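Local atomic coordinates of subclass B3 metallo-beta-lactamase (Sphingobium indicum, PDB entry 7LUU), a protein that probably hydrolyses beta-lactam antibiotics as a zinc-dependent subclass B3 metallo-beta-lactamase whose active site includes an unusual glutamic acid ligand. Residues R113-I118 with T138-V143; V221-L226 with D261-A266. All coordinates share one frame; numbering follows the deposited sequence.

Contact 1 of 2, residues R113-I118 with T138-V143. With GOL (glycerol), chain P.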
ATOM      1  N   ARG A 113      -4.913  -0.917  20.346  1.00 18.01           N
ATOM      2  CA  ARG A 113      -5.103  -2.320  20.705  1.00 17.71           C
ATOM      3  C   ARG A 113      -6.319  -2.927  20.009  1.00 20.16           C
ATOM      4  O   ARG A 113      -6.451  -4.170  19.996  1.00 18.77           O
ATOM      5  CB  ARG A 113      -5.255  -2.451  22.224  1.00 19.85           C
ATOM      6  CG  ARG A 113      -3.910  -2.232  22.944  1.00 21.25           C
ATOM      7  CD  ARG A 113      -4.086  -2.218  24.499  1.00 18.19           C
ATOM      8  NE  ARG A 113      -4.841  -1.041  24.849  1.00 19.83           N
ATOM      9  CZ  ARG A 113      -5.038  -0.686  26.103  1.00 22.73           C
ATOM     10  NH1 ARG A 113      -5.730   0.404  26.338  1.00 22.44           N
ATOM     11  NH2 ARG A 113      -4.557  -1.470  27.120  1.00 21.00           N
ATOM     12  N   ASP A 114      -7.183  -2.092  19.407  1.00 17.98           N
ATOM     13  CA  ASP A 114      -8.320  -2.599  18.663  1.00 15.68           C
ATOM     14  C   ASP A 114      -8.029  -2.851  17.190  1.00 16.88           C
ATOM     15  O   ASP A 114      -8.947  -3.209  16.461  1.00 17.69           O
ATOM     16  CB  ASP A 114      -9.472  -1.601  18.767  1.00 18.35           C
ATOM     17  CG  ASP A 114     -10.035  -1.509  20.186  1.00 24.51           C
ATOM     18  OD1 ASP A 114      -9.939  -2.501  20.949  1.00 25.48           O
ATOM     19  OD2 ASP A 114     -10.589  -0.422  20.526  1.00 26.51           O
ATOM     20  N   ILE A 115      -6.786  -2.688  16.733  1.00 17.37           N
ATOM     21  CA  ILE A 115      -6.463  -2.946  15.328  1.00 17.65           C
ATOM     22  C   ILE A 115      -6.314  -4.454  15.172  1.00 14.80           C
ATOM     23  O   ILE A 115      -5.467  -5.089  15.828  1.00 17.51           O
ATOM     24  CB  ILE A 115      -5.169  -2.213  14.906  1.00 16.60           C
ATOM     25  CG1 ILE A 115      -5.409  -0.686  14.970  1.00 16.95           C
ATOM     26  CG2 ILE A 115      -4.766  -2.653  13.457  1.00 13.74           C
ATOM     27  CD1 ILE A 115      -4.126   0.162  14.922  1.00 17.04           C
ATOM     28  N   LYS A 116      -7.171  -5.028  14.343  1.00 13.86           N
ATOM     29  CA  LYS A 116      -7.232  -6.465  14.157  1.00 14.06           C
ATOM     30  C   LYS A 116      -6.432  -6.925  12.941  1.00 17.37           C
ATOM     31  O   LYS A 116      -5.976  -8.066  12.904  1.00 15.77           O
ATOM     32  CB  LYS A 116      -8.698  -6.884  13.953  1.00 17.40           C
ATOM     33  CG  LYS A 116      -9.534  -6.630  15.257  1.00 25.33           C
ATOM     34  CD  LYS A 116      -8.976  -7.441  16.454  1.00 33.44           C
ATOM     35  CE  LYS A 116      -9.587  -7.248  17.956  1.00 47.31           C
ATOM     36  NZ  LYS A 116      -8.551  -6.952  19.094  1.00 39.78           N
ATOM     37  N   PHE A 117      -6.340  -6.088  11.926  1.00 14.24           N
ATOM     38  CA  PHE A 117      -5.659  -6.464  10.681  1.00 12.60           C
ATOM     39  C   PHE A 117      -4.858  -5.276  10.183  1.00 12.12           C
ATOM     40  O   PHE A 117      -5.302  -4.129  10.298  1.00 14.96           O
ATOM     41  CB  PHE A 117      -6.637  -6.870   9.561  1.00 16.33           C
ATOM     42  CG  PHE A 117      -7.388  -8.132   9.863  1.00 13.58           C
ATOM     43  CD1 PHE A 117      -6.756  -9.364   9.741  1.00 14.94           C
ATOM     44  CD2 PHE A 117      -8.696  -8.071  10.261  1.00 17.12           C
ATOM     45  CE1 PHE A 117      -7.444 -10.527  10.051  1.00 18.98           C
ATOM     46  CE2 PHE A 117      -9.398  -9.224  10.586  1.00 21.14           C
ATOM     47  CZ  PHE A 117      -8.754 -10.472  10.463  1.00 20.21           C
ATOM     48  N   ILE A 118      -3.709  -5.563   9.557  1.00 11.85           N
ATOM     49  CA  ILE A 118      -2.927  -4.565   8.846  1.00 11.50           C
ATOM     50  C   ILE A 118      -2.803  -5.095   7.420  1.00 14.42           C
ATOM     51  O   ILE A 118      -2.228  -6.183   7.193  1.00 14.76           O
ATOM     52  CB  ILE A 118      -1.540  -4.359   9.498  1.00 12.32           C
ATOM     53  CG1 ILE A 118      -1.666  -3.849  10.957  1.00 13.27           C
ATOM     54  CG2 ILE A 118      -0.697  -3.350   8.650  1.00 13.84           C
ATOM     55  CD1 ILE A 118      -0.339  -4.165  11.750  1.00 14.72           C
ATOM     56  N   THR A 138       0.058  -4.057  18.513  1.00 14.77           N
ATOM     57  CA  THR A 138      -1.415  -4.141  18.446  1.00 17.27           C
ATOM     58  C   THR A 138      -1.973  -5.554  18.549  1.00 19.77           C
ATOM     59  O   THR A 138      -3.148  -5.708  18.935  1.00 22.96           O
ATOM     60  CB  THR A 138      -1.990  -3.591  17.148  1.00 17.18           C
ATOM     61  OG1 THR A 138      -1.521  -4.335  16.023  1.00 15.68           O
ATOM     62  CG2 THR A 138      -1.619  -2.111  16.919  1.00 16.76           C
ATOM     63  N   GLY A 139      -1.206  -6.543  18.133  1.00 16.68           N
ATOM     64  CA  GLY A 139      -1.637  -7.917  18.015  1.00 18.61           C
ATOM     65  C   GLY A 139      -2.329  -8.222  16.708  1.00 18.50           C
ATOM     66  O   GLY A 139      -2.785  -9.364  16.515  1.00 19.80           O
ATOM     67  N   ALA A 140      -2.317  -7.275  15.780  1.00 14.54           N
ATOM     68  CA  ALA A 140      -2.981  -7.456  14.503  1.00 13.71           C
ATOM     69  C   ALA A 140      -2.327  -8.570  13.668  1.00 15.98           C
ATOM     70  O   ALA A 140      -1.117  -8.782  13.709  1.00 18.02           O
ATOM     71  CB  ALA A 140      -2.979  -6.131  13.690  1.00 14.36           C
ATOM     72  N   THR A 141      -3.142  -9.142  12.766  1.00 14.32           N
ATOM     73  CA  THR A 141      -2.701 -10.045  11.727  1.00 16.92           C
ATOM     74  C   THR A 141      -2.418  -9.236  10.473  1.00 16.80           C
ATOM     75  O   THR A 141      -3.217  -8.375  10.124  1.00 13.71           O
ATOM     76  CB  THR A 141      -3.795 -11.077  11.435  1.00 18.69           C
ATOM     77  OG1 THR A 141      -3.809 -11.970  12.568  1.00 19.22           O
ATOM     78  CG2 THR A 141      -3.418 -11.944  10.180  1.00 21.06           C
ATOM     79  N   VAL A 142      -1.285  -9.535   9.802  1.00 13.76           N
ATOM     80  CA  VAL A 142      -0.907  -8.815   8.590  1.00 14.95           C
ATOM     81  C   VAL A 142      -1.460  -9.560   7.407  1.00 17.05           C
ATOM     82  O   VAL A 142      -1.320 -10.794   7.324  1.00 17.14           O
ATOM     83  CB  VAL A 142       0.631  -8.697   8.503  1.00 13.83           C
ATOM     84  CG1 VAL A 142       1.014  -7.904   7.215  1.00 13.80           C
ATOM     85  CG2 VAL A 142       1.108  -7.961   9.713  1.00 15.71           C
ATOM     86  N   VAL A 143      -2.019  -8.822   6.456  1.00 12.75           N
ATOM     87  CA  VAL A 143      -2.757  -9.441   5.349  1.00 15.44           C
ATOM     88  C   VAL A 143      -2.126  -8.998   4.053  1.00 13.55           C
ATOM     89  O   VAL A 143      -1.895  -7.804   3.862  1.00 12.75           O
ATOM     90  CB  VAL A 143      -4.226  -8.996   5.373  1.00 13.65           C
ATOM     91  CG1 VAL A 143      -4.961  -9.727   4.254  1.00 16.75           C
ATOM     92  CG2 VAL A 143      -4.900  -9.263   6.742  1.00 15.25           C
TER
HETATM   93  C1  GOL P 315      -7.192 -11.106  15.247  1.00 67.43           C
HETATM   94  O1  GOL P 315      -7.233 -10.320  14.060  1.00 49.22           O
HETATM   95  C2  GOL P 315      -6.818 -10.211  16.536  1.00 70.42           C
HETATM   96  O2  GOL P 315      -5.976  -9.140  16.276  1.00 68.52           O
HETATM   97  C3  GOL P 315      -6.256 -11.178  17.668  1.00 69.66           C
HETATM   98  O3  GOL P 315      -6.546 -10.559  18.901  1.00 64.58           O
HETATM   99  O   HOH W   1      -4.977  -6.144  21.584  1.00 43.63           O
HETATM  100  O   HOH W   2      -5.518  -6.807  17.852  1.00 28.14           O

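Contact 2 of 2, residues V221-L226 with D261-A266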
ATOM      1  N   VAL A 221     -10.922   3.106  -2.838  1.00 13.27           N
ATOM      2  CA  VAL A 221      -9.861   2.247  -3.318  1.00 12.73           C
ATOM      3  C   VAL A 221      -8.557   2.745  -2.711  1.00 13.49           C
ATOM      4  O   VAL A 221      -8.204   3.906  -2.920  1.00 14.61           O
ATOM      5  CB  VAL A 221      -9.758   2.326  -4.850  1.00 14.04           C
ATOM      6  CG1 VAL A 221      -8.551   1.499  -5.369  1.00 13.56           C
ATOM      7  CG2 VAL A 221     -11.057   1.744  -5.434  1.00 14.84           C
ATOM      8  N   PHE A 222      -7.800   1.845  -2.046  1.00 12.80           N
ATOM      9  CA  PHE A 222      -6.446   2.164  -1.596  1.00 11.85           C
ATOM     10  C   PHE A 222      -5.541   1.444  -2.564  1.00 11.85           C
ATOM     11  O   PHE A 222      -5.432   0.200  -2.510  1.00 13.84           O
ATOM     12  CB  PHE A 222      -6.247   1.703  -0.147  1.00 11.69           C
ATOM     13  CG  PHE A 222      -4.930   2.216   0.482  1.00 11.64           C
ATOM     14  CD1 PHE A 222      -3.718   1.848  -0.066  1.00 12.44           C
ATOM     15  CD2 PHE A 222      -4.946   3.124   1.569  1.00 12.50           C
ATOM     16  CE1 PHE A 222      -2.539   2.259   0.507  1.00 11.66           C
ATOM     17  CE2 PHE A 222      -3.758   3.529   2.162  1.00 14.43           C
ATOM     18  CZ  PHE A 222      -2.551   3.114   1.631  1.00 13.85           C
ATOM     19  N   ALA A 223      -4.962   2.208  -3.504  1.00 12.96           N
ATOM     20  CA  ALA A 223      -4.226   1.633  -4.655  1.00 12.25           C
ATOM     21  C   ALA A 223      -2.773   1.431  -4.310  1.00 12.76           C
ATOM     22  O   ALA A 223      -2.135   2.318  -3.736  1.00 13.94           O
ATOM     23  CB  ALA A 223      -4.322   2.590  -5.873  1.00 15.12           C
ATOM     24  N   SER A 224      -2.249   0.231  -4.611  1.00 13.65           N
ATOM     25  CA  SER A 224      -0.803   0.073  -4.557  1.00 13.68           C
ATOM     26  C   SER A 224      -0.144   0.950  -5.602  1.00 12.11           C
ATOM     27  O   SER A 224      -0.777   1.375  -6.590  1.00 15.73           O
ATOM     28  CB  SER A 224      -0.377  -1.375  -4.826  1.00 13.71           C
ATOM     29  OG  SER A 224      -0.576  -1.668  -6.240  1.00 15.89           O
ATOM     30  N   SER A 225       1.111   1.314  -5.313  1.00 12.54           N
ATOM     31  CA  SER A 225       1.926   1.910  -6.367  1.00 12.98           C
ATOM     32  C   SER A 225       1.844   1.089  -7.635  1.00 14.04           C
ATOM     33  O   SER A 225       1.924  -0.135  -7.602  1.00 15.92           O
ATOM     34  CB  SER A 225       3.359   2.004  -5.901  1.00 12.38           C
ATOM     35  OG  SER A 225       4.170   2.550  -6.965  1.00 16.56           O
ATOM     36  N   LEU A 226       1.728   1.796  -8.775  1.00 12.35           N
ATOM     37  CA  LEU A 226       1.915   1.234 -10.106  1.00 13.22           C
ATOM     38  C   LEU A 226       3.132   1.866 -10.781  1.00 13.06           C
ATOM     39  O   LEU A 226       3.164   1.972 -12.002  1.00 16.15           O
ATOM     40  CB  LEU A 226       0.648   1.450 -10.955  1.00 13.91           C
ATOM     41  CG  LEU A 226      -0.639   0.732 -10.458  1.00 16.41           C
ATOM     42  CD1 LEU A 226      -1.872   1.126 -11.323  1.00 16.02           C
ATOM     43  CD2 LEU A 226      -0.477  -0.809 -10.426  1.00 19.07           C
ATOM     44  N   ASP A 261     -15.084   5.733  -6.138  1.00 15.75           N
ATOM     45  CA  ASP A 261     -15.509   7.075  -5.816  1.00 17.12           C
ATOM     46  C   ASP A 261     -14.399   7.867  -5.135  1.00 15.55           C
ATOM     47  O   ASP A 261     -14.387   9.117  -5.173  1.00 16.02           O
ATOM     48  CB  ASP A 261     -16.678   7.003  -4.860  1.00 18.96           C
ATOM     49  CG  ASP A 261     -17.930   6.457  -5.512  1.00 23.28           C
ATOM     50  OD1 ASP A 261     -18.287   6.927  -6.632  1.00 21.71           O
ATOM     51  OD2 ASP A 261     -18.492   5.479  -4.925  1.00 21.15           O
ATOM     52  N   ILE A 262     -13.508   7.159  -4.424  1.00 15.15           N
ATOM     53  CA  ILE A 262     -12.425   7.804  -3.720  1.00 14.18           C
ATOM     54  C   ILE A 262     -11.187   6.970  -4.004  1.00 15.52           C
ATOM     55  O   ILE A 262     -11.245   5.741  -3.864  1.00 14.46           O
ATOM     56  CB  ILE A 262     -12.703   7.870  -2.216  1.00 14.46           C
ATOM     57  CG1 ILE A 262     -13.790   8.897  -1.964  1.00 16.85           C
ATOM     58  CG2 ILE A 262     -11.378   8.279  -1.414  1.00 17.50           C
ATOM     59  CD1 ILE A 262     -14.220   8.890  -0.454  1.00 17.19           C
ATOM     60  N   LEU A 263     -10.079   7.636  -4.381  1.00 13.40           N
ATOM     61  CA  LEU A 263      -8.798   6.954  -4.639  1.00 13.53           C
ATOM     62  C   LEU A 263      -7.776   7.457  -3.640  1.00 12.75           C
ATOM     63  O   LEU A 263      -7.506   8.671  -3.568  1.00 12.72           O
ATOM     64  CB  LEU A 263      -8.329   7.276  -6.083  1.00 13.15           C
ATOM     65  CG  LEU A 263      -6.872   6.840  -6.345  1.00 14.16           C
ATOM     66  CD1 LEU A 263      -6.706   5.302  -6.228  1.00 18.55           C
ATOM     67  CD2 LEU A 263      -6.424   7.358  -7.688  1.00 15.33           C
ATOM     68  N   ILE A 264      -7.229   6.544  -2.844  1.00 12.57           N
ATOM     69  CA  ILE A 264      -6.073   6.846  -1.974  1.00 13.64           C
ATOM     70  C   ILE A 264      -4.893   6.132  -2.592  1.00 14.37           C
ATOM     71  O   ILE A 264      -4.937   4.912  -2.722  1.00 16.47           O
ATOM     72  CB  ILE A 264      -6.289   6.328  -0.546  1.00 12.69           C
ATOM     73  CG1 ILE A 264      -7.487   7.013   0.117  1.00 13.53           C
ATOM     74  CG2 ILE A 264      -4.992   6.584   0.303  1.00 14.78           C
ATOM     75  CD1 ILE A 264      -8.028   6.220   1.325  1.00 14.13           C
ATOM     76  N   SER A 265      -3.847   6.874  -2.993  1.00 12.32           N
ATOM     77  CA  SER A 265      -2.648   6.250  -3.614  1.00 11.97           C
ATOM     78  C   SER A 265      -1.581   6.021  -2.530  1.00 12.97           C
ATOM     79  O   SER A 265      -1.325   6.915  -1.738  1.00 13.85           O
ATOM     80  CB  SER A 265      -2.116   7.248  -4.684  1.00 15.19           C
ATOM     81  OG  SER A 265      -0.835   6.843  -5.123  1.00 21.68           O
ATOM     82  N   ALA A 266      -0.932   4.846  -2.513  1.00 12.25           N
ATOM     83  CA  ALA A 266       0.136   4.581  -1.518  1.00 14.05           C
ATOM     84  C   ALA A 266       1.156   5.734  -1.409  1.00 14.57           C
ATOM     85  O   ALA A 266       1.481   6.179  -0.304  1.00 14.41           O
ATOM     86  CB  ALA A 266       0.879   3.306  -1.892  1.00 11.89           C
TER

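Contact 1 of 2, residues R113-I118 with T138-V143
Phe117 pairs with Thr141 and Ile118 with Val142 as neighbouring parallel strands in one of the two mixed sheets of the metallo-beta-lactamase alphabeta/betaalpha fold; the chain between the two strands includes helices 125-128 and 131-138. Three backbone bonds connect them: Thr141 N to Lys116 O, Ile118 N to Thr141 O and Val143 N to Ile118 O, the last at 2.7 Å. The first donor sits above the carbonyl plane of Lys116, 41° out of it, and the same oxygen also accepts from O1 of a glycerol probably left from crystallisation.

Phe117 carries the contact on the face it shares with Thr141. Its CB lies 3.8 Å from Thr141 O, and with CG anti to the carbonyl carbon (chi1 -66°) the ring runs alongside the Thr141 side chain, pointing the same way. CG is still near Val143 CG2, and CD1 makes the tightest touch of the ring across the strands, 3.5 Å from that methyl. CE1 then passes Thr141 CB at 3.9 Å, while CZ at the tip reaches glycerol O1, which lies over one ring face toward the rim.

The Ala140 methyl, directed at the other segment, touches both Ile115 CG2 (3.9 Å) and Ile118 CG1 (3.8 Å). Ile118, on the face away from Phe117, also packs on helix 131-138 and strand 87-90. Ahead of the paired residues a water bridges the backbones, donating to Ile115 O (2.7 Å) and Thr138 O. Thr138 OG1, hydrogen-bonded to Leu134 O of helix 131-138, closes an ST turn by accepting from Ala140 N at 3.1 Å.

Contact 2 of 2, residues V221-L226 with D261-A266
Strands 221-223 and 262-265 run parallel, pairing Val221 with Leu263, Phe222 with Ile264 and Ala223 with Ser265, their short axes 4.7 Å apart at closest approach and inclined by 26°. Four backbone bonds alternate between them: Val221 N to Ile262 O, Ile264 N to Val221 O, Ala223 N to Ile264 O and Ala266 N to Ala223 O. The first three bonds are 2.8 Å long and the last stretches to 3.1 Å, just where strand 262-265 ends.

Phe222 and Ile264 share one face. With CG anti to the backbone N (chi1 -170°), the Phe222 ring leans along its strand, so that CD2 meets Ile264 CG2 at 3.7 Å while CE1 approaches Ala266 CA. On the other face Leu263 CD1 reaches across to the Ala223 methyl, 3.6 Å away, and Tyr286 of helix 282-300 packs on both residues.

Past the strands, the Ala266 methyl comes 4.0 Å from Ser225 N. The Ser225 side chain touches Glu122, a zinc ligand, and its OG is hydrogen-bonded to Asn227 N. This is the parallel pair of a beta-alpha-beta unit connected through helix 242-257, the C-terminal ends of the two strands lying beside the dinuclear zinc site.

Contacts 1 and 2 lie in the two different mixed sheets of the fold, each joining adjacent parallel strands whose connection includes helix. They follow one another along the chain; their centres are 21 Å apart and their nearest atoms about 10 Å, with no touch. Contact 2 is the one beside the metals: the side chain of Ser225 comes within about 5 Å of a zinc ion, and that of Ala266 within about 4 Å of the zinc ligand His127. Contact 1 is farther out, the Ile118 side chain being about 9 Å from that of His127. The chain after strand 115-119 nevertheless supplies Glu122, His124, Asp126 and His127, and His267 follows soon after strand 262-265.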